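Local coordinates for Ycf54 protein (Thermosynechococcus elongatus, PDB 3HZE), which is of unknown function here but probably supports the oxidative cyclase step of chlorophyll biosynthesis, at residues A67-N72 with N98-L103. Numbering follows the deposited sequence.
Sequences AIISTN and NPLASL
Ile69 is the residue of strand 65-70 that meets the loop 98-103, and it does so through two branches of one side chain. Its CD1 methyl lies 3.6 Å from the carbonyl oxygen O of Pro99. The C=O...CD1 angle at that oxygen is about 136°, so the methyl stands off the line of the carbonyl bond and the approach is plain van der Waals contact. The second branch is slacker: Ile69 CG2 and Leu100 CD1 are 4.4 Å apart. Both reaches follow from the first torsion (chi1 -54°), which sets CG2 anti to the backbone N and CG1 anti to the carbonyl carbon; an extended second torsion then brings CD1 up to Pro99 O.

Tightness is therefore concentrated at Ile69, which is buried and is also packed by Tyr4, Tyr6, Val43 and Phe48. The loop side is looser, as the wider gap at Leu100 CD1 and the partial exposure of Pro99 and Leu100 indicate. The loop buries 47 Å² of Ile69, whereas segment 67-72 buries 26 Å² of Leu100. In all, 91 Å² is buried, with nothing but apolar and van der Waals contact between the segments.

Local bonds shape the two ends. The Ala101 N to Asn98 O bond, 3.1 Å long, closes a type I turn that carries Pro99 and Leu100 at its two central positions. At the end of the strand, Ser70 OG accepts from Asn72 N (3.0 Å, 162°) in an ST turn, and the Asn72 side chain N-caps helix 73-83.

Ile68 and Ser70 pack against that helix, whereas Ile69 faces the loop: the alternation expected of a central strand in an antiparallel sheet layered by a helix on one face and a C-terminal loop on the other.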
# COMPACT_ATOMS: atom_id res chain seq x y z
N ALA A 67 -0.46 -3.72 -1.49
CA ALA A 67 -0.06 -2.34 -1.54
C ALA A 67 -0.28 -1.69 -0.19
O ALA A 67 -1.14 -2.11 0.58
CB ALA A 67 -0.86 -1.59 -2.59
N ILE A 68 0.54 -0.69 0.12
CA ILE A 68 0.34 0.08 1.34
C ILE A 68 -0.00 1.42 0.72
O ILE A 68 0.81 1.99 -0.01
CB ILE A 68 1.60 0.20 2.21
CG1 ILE A 68 1.85 -1.12 2.95
CG2 ILE A 68 1.42 1.31 3.24
CD1 ILE A 68 2.29 -2.27 2.09
N ILE A 69 -1.21 1.91 0.97
CA ILE A 69 -1.67 3.16 0.40
C ILE A 69 -1.87 4.22 1.47
O ILE A 69 -2.31 3.91 2.58
CB ILE A 69 -2.99 2.92 -0.37
CG1 ILE A 69 -2.79 1.79 -1.38
CG2 ILE A 69 -3.43 4.20 -1.09
CD1 ILE A 69 -4.07 1.36 -2.08
N SER A 70 -1.55 5.47 1.14
CA SER A 70 -1.70 6.56 2.09
C SER A 70 -1.84 7.91 1.40
O SER A 70 -1.31 8.12 0.31
CB SER A 70 -0.50 6.61 3.04
OG SER A 70 -0.61 7.70 3.95
N THR A 71 -2.55 8.84 2.04
CA THR A 71 -2.68 10.16 1.46
C THR A 71 -1.52 11.03 1.93
O THR A 71 -1.41 12.20 1.55
CB THR A 71 -4.02 10.81 1.83
OG1 THR A 71 -4.24 10.67 3.24
CG2 THR A 71 -5.16 10.14 1.07
N ASN A 72 -0.65 10.45 2.76
CA ASN A 72 0.54 11.14 3.26
C ASN A 72 1.71 10.65 2.41
O ASN A 72 2.20 9.54 2.60
CB ASN A 72 0.79 10.78 4.73
CG ASN A 72 2.01 11.49 5.30
OD1 ASN A 72 3.06 11.56 4.65
ND2 ASN A 72 1.89 12.00 6.52
N ASN A 98 -12.67 3.17 -6.34
CA ASN A 98 -12.58 2.68 -4.97
C ASN A 98 -11.09 2.46 -4.71
O ASN A 98 -10.58 1.35 -4.86
CB ASN A 98 -13.37 1.37 -4.81
CG ASN A 98 -14.86 1.55 -5.06
OD1 ASN A 98 -15.37 1.27 -6.15
ND2 ASN A 98 -15.57 2.05 -4.05
N PRO A 99 -10.38 3.53 -4.32
CA PRO A 99 -8.94 3.51 -4.04
C PRO A 99 -8.42 2.36 -3.18
O PRO A 99 -7.38 1.78 -3.50
CB PRO A 99 -8.71 4.87 -3.38
CG PRO A 99 -9.71 5.75 -4.08
CD PRO A 99 -10.95 4.87 -4.08
N LEU A 100 -9.14 2.03 -2.11
CA LEU A 100 -8.70 0.98 -1.20
C LEU A 100 -9.29 -0.41 -1.45
O LEU A 100 -9.12 -1.32 -0.63
CB LEU A 100 -8.98 1.41 0.25
CG LEU A 100 -8.10 2.52 0.84
CD1 LEU A 100 -7.72 3.51 -0.22
CD2 LEU A 100 -8.82 3.20 1.99
N ALA A 101 -9.98 -0.58 -2.56
CA ALA A 101 -10.59 -1.88 -2.86
C ALA A 101 -9.53 -2.98 -2.90
O ALA A 101 -8.47 -2.81 -3.49
CB ALA A 101 -11.32 -1.82 -4.20
N SER A 102 -9.86 -4.10 -2.26
CA SER A 102 -8.99 -5.28 -2.22
C SER A 102 -9.72 -6.44 -2.88
O SER A 102 -10.92 -6.62 -2.67
CB SER A 102 -8.66 -5.66 -0.77
OG SER A 102 -8.18 -7.00 -0.68
N LEU A 103 -9.01 -7.23 -3.68
CA LEU A 103 -9.63 -8.38 -4.33
C LEU A 103 -9.35 -9.68 -3.58
O LEU A 103 -9.55 -10.78 -4.11
CB LEU A 103 -9.14 -8.51 -5.77
CG LEU A 103 -9.38 -7.26 -6.62
CD1 LEU A 103 -8.80 -7.48 -8.02
CD2 LEU A 103 -10.87 -6.97 -6.70